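Local coordinates for methyltransferase domain-containing protein (Deinococcus radiodurans, PDB 3M33) that is of unknown function but probably acts as a methyltransferase built on a Rossmann-like domain, at residues 46-50 with 69-73; 72-78 with 93-99; 113-119 with 137-143. The contacts are given in a common frame with arbitrary orientation. Numbering follows the deposited sequence.

Contact 1: 46-50 with 69-73; sequences LTPQT and QAARW
L46 lays its mt side chain against A70 and the indole of W73 (chi1 t, chi2 -82°): CD2 of L46 sits 4.3 Å from CB of A70 and 4.1 Å from CZ3 of W73, at the edge of the ring and near its plane, while CD1 of L46 comes within 4.1 Å of NE2 of Q69. After L46 the chain makes a type I turn from T47 to T50, with P48 and Q49 at its corners (phi/psi -66/-2 and -102/-8) and T50 N bonded to T47 O at 2.9 Å. Side chains tighten it: T47 OG1 accepts from Q49 N (3.1 Å), an ST turn, and T50 OG1 accepts from T47 N (3.0 Å). The other segment runs extended at A70, kinks helically at A71 (-68/-40), then enters its strand at R72. P48 and A71 are in register, their CA atoms 4.7 Å apart, and P48 O lies 3.2 Å from CB of A71. The carbonyl of T50 receives A71 N at 2.8 Å and, weakly, R72 N at 3.4 Å. T47 O takes a CA-H...O contact from A70 CA at 3.5 Å. This is surface packing of a tight turn on a strand entrance: the turn leads from helix 36-45 into strand 51-55, whose neighbour 72-77 starts here, and L46 also reaches L114 of strand 112-118 and F66 of helix 61-66.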
loop_
_atom_site.group_PDB
_atom_site.type_symbol
_atom_site.label_atom_id
_atom_site.label_comp_id
_atom_site.label_asym_id
_atom_site.label_seq_id
_atom_site.Cartn_x
_atom_site.Cartn_y
_atom_site.Cartn_z
ATOM N N LEU A 46 8.071 -14.592 -2.648
ATOM C CA LEU A 46 8.228 -14.564 -4.108
ATOM C C LEU A 46 9.183 -15.652 -4.600
ATOM O O LEU A 46 10.303 -15.761 -4.115
ATOM C CB LEU A 46 8.736 -13.189 -4.567
ATOM C CG LEU A 46 7.772 -12.026 -4.285
ATOM C CD1 LEU A 46 8.406 -10.697 -4.586
ATOM C CD2 LEU A 46 6.516 -12.214 -5.101
ATOM N N THR A 47 8.738 -16.445 -5.570
ATOM C CA THR A 47 9.608 -17.423 -6.218
ATOM C C THR A 47 9.428 -17.298 -7.724
ATOM O O THR A 47 8.451 -16.699 -8.171
ATOM C CB THR A 47 9.245 -18.864 -5.808
ATOM O OG1 THR A 47 8.079 -19.289 -6.532
ATOM C CG2 THR A 47 8.992 -18.942 -4.311
ATOM N N PRO A 48 10.353 -17.874 -8.515
ATOM C CA PRO A 48 10.238 -17.790 -9.979
ATOM C C PRO A 48 9.020 -18.542 -10.511
ATOM O O PRO A 48 8.789 -18.519 -11.711
ATOM C CB PRO A 48 11.527 -18.456 -10.485
ATOM C CG PRO A 48 12.449 -18.495 -9.311
ATOM C CD PRO A 48 11.570 -18.602 -8.102
ATOM N N GLN A 49 8.259 -19.203 -9.642
ATOM C CA GLN A 49 6.997 -19.813 -10.052
ATOM C C GLN A 49 5.768 -18.991 -9.629
ATOM O O GLN A 49 4.656 -19.310 -10.010
ATOM C CB GLN A 49 6.877 -21.234 -9.482
ATOM C CG GLN A 49 7.901 -22.254 -10.041
ATOM C CD GLN A 49 9.340 -22.053 -9.532
ATOM O OE1 GLN A 49 9.565 -21.701 -8.368
ATOM N NE2 GLN A 49 10.317 -22.299 -10.407
ATOM N N THR A 50 5.956 -17.945 -8.829
ATOM C CA THR A 50 4.809 -17.211 -8.262
ATOM C C THR A 50 4.117 -16.272 -9.250
ATOM O O THR A 50 4.769 -15.429 -9.860
ATOM C CB THR A 50 5.242 -16.359 -7.060
ATOM O OG1 THR A 50 5.904 -17.191 -6.096
ATOM C CG2 THR A 50 4.042 -15.686 -6.429
ATOM N N GLN A 69 11.223 -10.925 -9.541
ATOM C CA GLN A 69 11.487 -12.095 -8.707
ATOM C C GLN A 69 10.374 -13.116 -8.870
ATOM O O GLN A 69 10.524 -14.274 -8.487
ATOM C CB GLN A 69 11.657 -11.698 -7.228
ATOM C CG GLN A 69 13.101 -11.501 -6.816
ATOM C CD GLN A 69 13.254 -10.995 -5.388
ATOM O OE1 GLN A 69 14.119 -11.464 -4.642
ATOM N NE2 GLN A 69 12.414 -10.029 -5.000
ATOM N N ALA A 70 9.269 -12.689 -9.471
ATOM C CA ALA A 70 8.102 -13.555 -9.681
ATOM C C ALA A 70 8.023 -14.104 -11.110
ATOM O O ALA A 70 8.692 -13.608 -12.012
ATOM C CB ALA A 70 6.805 -12.772 -9.350
ATOM N N ALA A 71 7.198 -15.125 -11.319
ATOM C CA ALA A 71 6.963 -15.658 -12.657
ATOM C C ALA A 71 6.201 -14.638 -13.484
ATOM O O ALA A 71 6.459 -14.472 -14.672
ATOM C CB ALA A 71 6.145 -16.955 -12.583
ATOM N N ARG A 72 5.239 -13.978 -12.845
ATOM C CA ARG A 72 4.430 -12.948 -13.495
ATOM C C ARG A 72 3.976 -11.956 -12.425
ATOM O O ARG A 72 3.586 -12.360 -11.337
ATOM C CB ARG A 72 3.215 -13.577 -14.184
ATOM C CG ARG A 72 2.304 -12.571 -14.894
ATOM C CD ARG A 72 1.230 -13.259 -15.727
ATOM N NE ARG A 72 0.386 -12.282 -16.419
ATOM C CZ ARG A 72 -0.859 -11.987 -16.063
ATOM N NH1 ARG A 72 -1.414 -12.616 -15.035
ATOM N NH2 ARG A 72 -1.552 -11.078 -16.741
ATOM N N TRP A 73 4.057 -10.665 -12.721
ATOM C CA TRP A 73 3.534 -9.640 -11.819
ATOM C C TRP A 73 2.442 -8.881 -12.552
ATOM O O TRP A 73 2.726 -8.001 -13.364
ATOM C CB TRP A 73 4.647 -8.669 -11.407
ATOM C CG TRP A 73 4.298 -7.709 -10.300
ATOM C CD1 TRP A 73 3.619 -6.517 -10.410
ATOM C CD2 TRP A 73 4.652 -7.839 -8.916
ATOM N NE1 TRP A 73 3.522 -5.915 -9.183
ATOM C CE2 TRP A 73 4.145 -6.705 -8.248
ATOM C CE3 TRP A 73 5.348 -8.805 -8.179
ATOM C CZ2 TRP A 73 4.300 -6.519 -6.878
ATOM C CZ3 TRP A 73 5.496 -8.617 -6.806
ATOM C CH2 TRP A 73 4.973 -7.489 -6.175
#

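Contact 2: 72-78 with 93-99; sequences RWAAYDF and ADVYEWN. With SO4 (sulfate ion), chain D; SO4 (sulfate ion), chain H.
R72, fully extended through chi3, sends NE to OD2 of D94 (2.6 Å), a salt bridge. At W73 the parallel pairing begins: D94 N donates to W73 O (3.0 Å). A74 pairs with D94. A75, opposite V95, gives N to D94 O (2.8 Å) and takes Y96 N on its O (2.8 Å). Y76, opposite Y96 on the face shared with A74 and D94, uses a p rotamer; the edge of W98 (chi1 t, chi2 36°) meets its ring face, T-shaped, centroids 4.8 Å apart, planes at 62°. D77 turns to the other face with A75, V95 and E97; D77 N bonds Y96 O (3.2 Å), W98 N bonds D77 O (3.0 Å), and F78 N bonds D77 OD1 (2.7 Å). The strands, connected through helix 80-89 as a beta-alpha-beta unit, cross at -23° with axes 4.6 Å apart. E97 N and N99 N each bind a sulfate. D77 OD2 accepts from Y21 OH and G58 N; class I methyltransferases bind the cofactor ribose through an acid at this strand end, so D77 may do likewise.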
loop_
_atom_site.group_PDB
_atom_site.type_symbol
_atom_site.label_atom_id
_atom_site.label_comp_id
_atom_site.label_asym_id
_atom_site.label_seq_id
_atom_site.Cartn_x
_atom_site.Cartn_y
_atom_site.Cartn_z
ATOM N N ARG A 72 5.239 -13.978 -12.845
ATOM C CA ARG A 72 4.430 -12.948 -13.495
ATOM C C ARG A 72 3.976 -11.956 -12.425
ATOM O O ARG A 72 3.586 -12.360 -11.337
ATOM C CB ARG A 72 3.215 -13.577 -14.184
ATOM C CG ARG A 72 2.304 -12.571 -14.894
ATOM C CD ARG A 72 1.230 -13.259 -15.727
ATOM N NE ARG A 72 0.386 -12.282 -16.419
ATOM C CZ ARG A 72 -0.859 -11.987 -16.063
ATOM N NH1 ARG A 72 -1.414 -12.616 -15.035
ATOM N NH2 ARG A 72 -1.552 -11.078 -16.741
ATOM N N TRP A 73 4.057 -10.665 -12.721
ATOM C CA TRP A 73 3.534 -9.640 -11.819
ATOM C C TRP A 73 2.442 -8.881 -12.552
ATOM O O TRP A 73 2.726 -8.001 -13.364
ATOM C CB TRP A 73 4.647 -8.669 -11.407
ATOM C CG TRP A 73 4.298 -7.709 -10.300
ATOM C CD1 TRP A 73 3.619 -6.517 -10.410
ATOM C CD2 TRP A 73 4.652 -7.839 -8.916
ATOM N NE1 TRP A 73 3.522 -5.915 -9.183
ATOM C CE2 TRP A 73 4.145 -6.705 -8.248
ATOM C CE3 TRP A 73 5.348 -8.805 -8.179
ATOM C CZ2 TRP A 73 4.300 -6.519 -6.878
ATOM C CZ3 TRP A 73 5.496 -8.617 -6.806
ATOM C CH2 TRP A 73 4.973 -7.489 -6.175
ATOM N N ALA A 74 1.190 -9.237 -12.295
ATOM C CA ALA A 74 0.079 -8.481 -12.856
ATOM C C ALA A 74 -0.267 -7.375 -11.859
ATOM O O ALA A 74 -0.160 -7.574 -10.652
ATOM C CB ALA A 74 -1.126 -9.398 -13.107
ATOM N N ALA A 75 -0.669 -6.210 -12.351
ATOM C CA ALA A 75 -0.886 -5.063 -11.472
ATOM C C ALA A 75 -1.978 -4.161 -12.045
ATOM O O ALA A 75 -2.114 -4.054 -13.273
ATOM C CB ALA A 75 0.403 -4.287 -11.326
ATOM N N TYR A 76 -2.753 -3.505 -11.183
ATOM C CA TYR A 76 -3.736 -2.549 -11.700
ATOM C C TYR A 76 -3.905 -1.295 -10.877
ATOM O O TYR A 76 -3.715 -1.299 -9.662
ATOM C CB TYR A 76 -5.111 -3.203 -11.882
ATOM C CG TYR A 76 -5.794 -3.604 -10.590
ATOM C CD1 TYR A 76 -6.570 -2.699 -9.883
ATOM C CD2 TYR A 76 -5.664 -4.894 -10.086
ATOM C CE1 TYR A 76 -7.211 -3.071 -8.709
ATOM C CE2 TYR A 76 -6.296 -5.279 -8.919
ATOM C CZ TYR A 76 -7.067 -4.366 -8.237
ATOM O OH TYR A 76 -7.687 -4.748 -7.077
ATOM N N ASP A 77 -4.278 -0.219 -11.560
ATOM C CA ASP A 77 -4.737 0.989 -10.902
ATOM C C ASP A 77 -5.700 1.748 -11.807
ATOM O O ASP A 77 -5.944 1.343 -12.956
ATOM C CB ASP A 77 -3.572 1.885 -10.480
ATOM C CG ASP A 77 -3.849 2.583 -9.148
ATOM O OD1 ASP A 77 -5.049 2.829 -8.854
ATOM O OD2 ASP A 77 -2.887 2.848 -8.388
ATOM N N PHE A 78 -6.253 2.843 -11.290
ATOM C CA PHE A 78 -7.297 3.581 -12.007
ATOM C C PHE A 78 -6.772 4.591 -13.040
ATOM O O PHE A 78 -7.254 4.631 -14.167
ATOM C CB PHE A 78 -8.225 4.302 -11.024
ATOM C CG PHE A 78 -9.284 5.131 -11.697
ATOM C CD1 PHE A 78 -10.446 4.542 -12.169
ATOM C CD2 PHE A 78 -9.112 6.497 -11.870
ATOM C CE1 PHE A 78 -11.431 5.302 -12.801
ATOM C CE2 PHE A 78 -10.090 7.265 -12.499
ATOM C CZ PHE A 78 -11.251 6.664 -12.963
ATOM N N ALA A 93 6.112 -6.224 -16.118
ATOM C CA ALA A 93 4.792 -6.307 -15.483
ATOM C C ALA A 93 3.657 -6.245 -16.490
ATOM O O ALA A 93 3.790 -5.641 -17.557
ATOM C CB ALA A 93 4.631 -5.210 -14.395
ATOM N N ASP A 94 2.543 -6.897 -16.162
ATOM C CA ASP A 94 1.315 -6.736 -16.931
ATOM C C ASP A 94 0.398 -5.766 -16.192
ATOM O O ASP A 94 -0.104 -6.089 -15.120
ATOM C CB ASP A 94 0.614 -8.075 -17.106
ATOM C CG ASP A 94 1.391 -9.032 -18.008
ATOM O OD1 ASP A 94 1.993 -8.576 -19.000
ATOM O OD2 ASP A 94 1.390 -10.246 -17.727
ATOM N N VAL A 95 0.176 -4.591 -16.767
ATOM C CA VAL A 95 -0.521 -3.512 -16.060
ATOM C C VAL A 95 -1.896 -3.233 -16.660
ATOM O O VAL A 95 -2.030 -3.062 -17.866
ATOM C CB VAL A 95 0.323 -2.226 -16.076
ATOM C CG1 VAL A 95 -0.380 -1.102 -15.359
ATOM C CG2 VAL A 95 1.682 -2.494 -15.445
ATOM N N TYR A 96 -2.905 -3.155 -15.802
ATOM C CA TYR A 96 -4.302 -3.046 -16.214
ATOM C C TYR A 96 -4.990 -1.833 -15.588
ATOM O O TYR A 96 -4.730 -1.467 -14.439
ATOM C CB TYR A 96 -5.050 -4.321 -15.803
ATOM C CG TYR A 96 -4.496 -5.584 -16.431
ATOM C CD1 TYR A 96 -5.003 -6.070 -17.634
ATOM C CD2 TYR A 96 -3.460 -6.284 -15.827
ATOM C CE1 TYR A 96 -4.490 -7.222 -18.216
ATOM C CE2 TYR A 96 -2.940 -7.443 -16.393
ATOM C CZ TYR A 96 -3.457 -7.906 -17.587
ATOM O OH TYR A 96 -2.944 -9.055 -18.149
ATOM N N GLU A 97 -5.880 -1.218 -16.352
ATOM C CA GLU A 97 -6.638 -0.062 -15.904
ATOM C C GLU A 97 -7.940 -0.572 -15.333
ATOM O O GLU A 97 -8.765 -1.107 -16.060
ATOM C CB GLU A 97 -6.926 0.852 -17.099
ATOM C CG GLU A 97 -7.527 2.181 -16.737
ATOM C CD GLU A 97 -7.826 3.023 -17.969
ATOM O OE1 GLU A 97 -8.781 3.823 -17.920
ATOM O OE2 GLU A 97 -7.109 2.882 -18.985
ATOM N N TRP A 98 -8.124 -0.425 -14.027
ATOM C CA TRP A 98 -9.293 -0.989 -13.375
ATOM C C TRP A 98 -9.591 -0.223 -12.095
ATOM O O TRP A 98 -8.675 0.177 -11.368
ATOM C CB TRP A 98 -9.062 -2.482 -13.070
ATOM C CG TRP A 98 -10.296 -3.210 -12.624
ATOM C CD1 TRP A 98 -11.567 -2.998 -13.063
ATOM C CD2 TRP A 98 -10.376 -4.288 -11.679
ATOM N NE1 TRP A 98 -12.436 -3.860 -12.447
ATOM C CE2 TRP A 98 -11.733 -4.659 -11.586
ATOM C CE3 TRP A 98 -9.437 -4.960 -10.889
ATOM C CZ2 TRP A 98 -12.177 -5.679 -10.739
ATOM C CZ3 TRP A 98 -9.877 -5.977 -10.044
ATOM C CH2 TRP A 98 -11.234 -6.326 -9.978
ATOM N N ASN A 99 -10.875 -0.015 -11.821
ATOM C CA ASN A 99 -11.290 0.626 -10.580
ATOM C C ASN A 99 -11.610 -0.404 -9.508
ATOM O O ASN A 99 -12.156 -0.063 -8.463
ATOM C CB ASN A 99 -12.526 1.501 -10.802
ATOM C CG ASN A 99 -13.737 0.696 -11.223
ATOM O OD1 ASN A 99 -13.652 -0.517 -11.387
ATOM N ND2 ASN A 99 -14.870 1.368 -11.416
HETATM S S SO4 D . -12.344 1.185 -15.051
HETATM O O1 SO4 D . -11.304 2.013 -14.445
HETATM O O2 SO4 D . -11.910 0.817 -16.403
HETATM O O3 SO4 D . -12.554 -0.037 -14.279
HETATM O O4 SO4 D . -13.599 1.947 -15.103
HETATM S S SO4 H . -6.182 -2.121 -19.700
HETATM O O1 SO4 H . -5.431 -3.288 -20.165
HETATM O O2 SO4 H . -6.898 -1.502 -20.816
HETATM O O3 SO4 H . -7.147 -2.543 -18.685
HETATM O O4 SO4 H . -5.265 -1.135 -19.139
HETATM O O HOH W 1 -9.747 4.904 -15.484
#

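Contact 3: 113-119 with 137-143. With SO4 (sulfate ion), chain F.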
loop_
_atom_site.group_PDB
_atom_site.type_symbol
_atom_site.label_atom_id
_atom_site.label_comp_id
_atom_site.label_asym_id
_atom_site.label_seq_id
_atom_site.Cartn_x
_atom_site.Cartn_y
_atom_site.Cartn_z
ATOM N N GLY A 113 -1.047 -16.860 -7.143
ATOM C CA GLY A 113 -0.547 -17.419 -5.898
ATOM C C GLY A 113 -0.333 -16.356 -4.828
ATOM O O GLY A 113 -0.232 -16.656 -3.636
ATOM N N LEU A 114 -0.254 -15.102 -5.249
ATOM C CA LEU A 114 -0.110 -13.997 -4.302
ATOM C C LEU A 114 -0.934 -12.787 -4.746
ATOM O O LEU A 114 -0.866 -12.370 -5.906
ATOM C CB LEU A 114 1.370 -13.608 -4.141
ATOM C CG LEU A 114 1.695 -12.431 -3.219
ATOM C CD1 LEU A 114 1.371 -12.799 -1.778
ATOM C CD2 LEU A 114 3.173 -12.049 -3.350
ATOM N N ILE A 115 -1.709 -12.229 -3.822
ATOM C CA ILE A 115 -2.397 -10.976 -4.069
ATOM C C ILE A 115 -1.844 -10.005 -3.055
ATOM O O ILE A 115 -1.892 -10.251 -1.861
ATOM C CB ILE A 115 -3.926 -11.100 -3.917
ATOM C CG1 ILE A 115 -4.508 -12.026 -4.992
ATOM C CG2 ILE A 115 -4.579 -9.746 -4.006
ATOM C CD1 ILE A 115 -4.266 -13.495 -4.714
ATOM N N VAL A 116 -1.283 -8.905 -3.526
ATOM C CA VAL A 116 -0.584 -8.015 -2.628
ATOM C C VAL A 116 -1.109 -6.581 -2.740
ATOM O O VAL A 116 -1.541 -6.138 -3.814
ATOM C CB VAL A 116 0.927 -8.070 -2.884
ATOM C CG1 VAL A 116 1.243 -7.559 -4.260
ATOM C CG2 VAL A 116 1.659 -7.246 -1.851
ATOM N N SER A 117 -1.104 -5.856 -1.624
ATOM C CA SER A 117 -1.535 -4.461 -1.649
ATOM C C SER A 117 -0.798 -3.645 -0.611
ATOM O O SER A 117 -0.958 -3.878 0.590
ATOM C CB SER A 117 -3.039 -4.373 -1.387
ATOM O OG SER A 117 -3.453 -3.026 -1.286
ATOM N N ARG A 118 0.003 -2.686 -1.069
ATOM C CA ARG A 118 0.693 -1.803 -0.144
ATOM C C ARG A 118 -0.145 -0.546 0.035
ATOM O O ARG A 118 -0.106 0.349 -0.800
ATOM C CB ARG A 118 2.101 -1.447 -0.647
ATOM C CG ARG A 118 2.888 -0.557 0.340
ATOM C CD ARG A 118 4.153 0.089 -0.275
ATOM N NE ARG A 118 5.128 -0.894 -0.757
ATOM C CZ ARG A 118 6.106 -1.425 -0.020
ATOM N NH1 ARG A 118 6.258 -1.096 1.271
ATOM N NH2 ARG A 118 6.943 -2.297 -0.574
ATOM N N ARG A 119 -0.941 -0.501 1.100
ATOM C CA ARG A 119 -1.785 0.665 1.381
ATOM C C ARG A 119 -2.773 0.934 0.248
ATOM O O ARG A 119 -3.196 2.072 0.013
ATOM C CB ARG A 119 -0.909 1.891 1.666
ATOM C CG ARG A 119 0.037 1.660 2.877
ATOM C CD ARG A 119 1.261 2.594 2.894
ATOM N NE ARG A 119 0.907 3.994 3.086
ATOM C CZ ARG A 119 1.731 4.940 3.546
ATOM N NH1 ARG A 119 2.994 4.650 3.887
ATOM N NH2 ARG A 119 1.283 6.189 3.675
ATOM N N HIS A 137 -1.588 -16.706 -1.017
ATOM C CA HIS A 137 -1.539 -15.786 0.121
ATOM C C HIS A 137 -2.106 -14.422 -0.279
ATOM O O HIS A 137 -2.019 -14.015 -1.444
ATOM C CB HIS A 137 -0.094 -15.559 0.587
ATOM C CG HIS A 137 0.497 -16.698 1.355
ATOM N ND1 HIS A 137 1.198 -17.717 0.751
ATOM C CD2 HIS A 137 0.519 -16.966 2.682
ATOM C CE1 HIS A 137 1.611 -18.573 1.669
ATOM N NE2 HIS A 137 1.216 -18.139 2.850
ATOM N N PHE A 138 -2.641 -13.695 0.689
ATOM C CA PHE A 138 -2.987 -12.292 0.479
ATOM C C PHE A 138 -2.100 -11.498 1.426
ATOM O O PHE A 138 -2.056 -11.793 2.615
ATOM C CB PHE A 138 -4.461 -12.049 0.845
ATOM C CG PHE A 138 -4.827 -10.589 0.947
ATOM C CD1 PHE A 138 -5.006 -9.817 -0.196
ATOM C CD2 PHE A 138 -4.996 -9.986 2.184
ATOM C CE1 PHE A 138 -5.332 -8.455 -0.105
ATOM C CE2 PHE A 138 -5.324 -8.632 2.287
ATOM C CZ PHE A 138 -5.491 -7.865 1.135
ATOM N N LEU A 139 -1.396 -10.496 0.916
ATOM C CA LEU A 139 -0.483 -9.730 1.736
ATOM C C LEU A 139 -0.836 -8.239 1.675
ATOM O O LEU A 139 -0.946 -7.663 0.586
ATOM C CB LEU A 139 0.967 -9.961 1.285
ATOM C CG LEU A 139 2.033 -9.100 1.966
ATOM C CD1 LEU A 139 2.079 -9.422 3.452
ATOM C CD2 LEU A 139 3.388 -9.306 1.319
ATOM N N TYR A 140 -0.987 -7.614 2.840
ATOM C CA TYR A 140 -1.421 -6.212 2.919
ATOM C C TYR A 140 -0.687 -5.430 4.010
ATOM O O TYR A 140 -0.377 -5.971 5.074
ATOM C CB TYR A 140 -2.930 -6.165 3.190
ATOM C CG TYR A 140 -3.494 -4.784 3.520
ATOM C CD1 TYR A 140 -3.862 -3.903 2.507
ATOM C CD2 TYR A 140 -3.691 -4.381 4.839
ATOM C CE1 TYR A 140 -4.392 -2.647 2.793
ATOM C CE2 TYR A 140 -4.230 -3.127 5.139
ATOM C CZ TYR A 140 -4.572 -2.265 4.103
ATOM O OH TYR A 140 -5.090 -1.014 4.367
ATOM N N VAL A 141 -0.406 -4.156 3.751
ATOM C CA VAL A 141 -0.023 -3.256 4.830
ATOM C C VAL A 141 -0.865 -1.983 4.743
ATOM O O VAL A 141 -1.014 -1.398 3.668
ATOM C CB VAL A 141 1.499 -2.935 4.880
ATOM C CG1 VAL A 141 1.950 -2.190 3.636
ATOM C CG2 VAL A 141 1.811 -2.088 6.137
ATOM N N GLY A 142 -1.446 -1.575 5.869
ATOM C CA GLY A 142 -2.355 -0.434 5.877
ATOM C C GLY A 142 -1.676 0.736 6.539
ATOM O O GLY A 142 -0.746 0.535 7.300
ATOM N N PRO A 143 -2.146 1.961 6.271
ATOM C CA PRO A 143 -1.420 3.148 6.723
ATOM C C PRO A 143 -1.792 3.586 8.143
ATOM O O PRO A 143 -1.509 4.722 8.514
ATOM C CB PRO A 143 -1.850 4.208 5.709
ATOM C CG PRO A 143 -3.266 3.816 5.362
ATOM C CD PRO A 143 -3.357 2.306 5.508
HETATM S S SO4 F . -2.264 6.137 2.266
HETATM O O1 SO4 F . -1.029 5.654 2.851
HETATM O O2 SO4 F . -1.973 7.305 1.430
HETATM O O3 SO4 F . -2.867 5.071 1.465
HETATM O O4 SO4 F . -3.208 6.516 3.315
HETATM O O HOH W 2 1.765 -17.680 -1.830
#
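Two central parallel strands of a Rossmann-like sheet meet here, 114-118 beside 137-142, with axes 4.7 Å apart and only 5° between their directions. The hydrogen bonds alternate without a gap: H137 N to G113 O (2.9 Å), I115 N to H137 O (3.0 Å), L139 N to I115 O (2.8 Å), S117 N to L139 O (2.9 Å), V141 N to S117 O (3.2 Å) and R119 N to V141 O (2.7 Å). L114, V116, R118, H137, L139 and V141 share one face, with CD1 of L114 4.2 Å from CB of L139 and CG2 of V116 4.2 Å from CD2 of L139; F38 of helix 36-45 packs on L139 and V141, and on that side the R118 guanidinium pairs with D62, E35 and D39. The opposite face carries I115, S117, F138 and Y140; CG2 of I115 touches CD1 of F138 at 3.8 Å, and F138 and Y140 pack on L154 and V150 of helix 149-156. At the start one water spans O of G113 (2.9 Å) and ND1 of H137 (2.6 Å). At the far end R119 takes a left-handed conformation (60/28), and its NE and NH2 bind O1 of a sulfate at 2.6 and 2.5 Å beside P143, while NH1 pairs with E35. The strand order 94-97, 72-77, 51-55, 112-118, 136-142, 204-216, 160-173, with 204-216 antiparallel to 136-142, is consistent with the class I methyltransferase sheet.

How the contacts relate
All three contacts belong to one sheet, their centres 14 to 15 Å apart. Contacts 1 and 2 share R72 and W73, so strand 72-77 enters at contact 1 and pairs outward in contact 2; strand 51-55 separates it from contact 3. W73 and L46 close that interval: CZ2 of W73 lies 4.2 Å from CG1 of V116, and CD2 of L46 3.8 Å from CD2 of L114. Contact 1 marks the N-terminal end of these strands, since 51-55 starts right after T50 and 72-77 at R72. At the other end D77 of contact 2 and R118 of contact 3 stand 12.4 Å apart, CA to CA, on the rim where relatives bind S-adenosylmethionine.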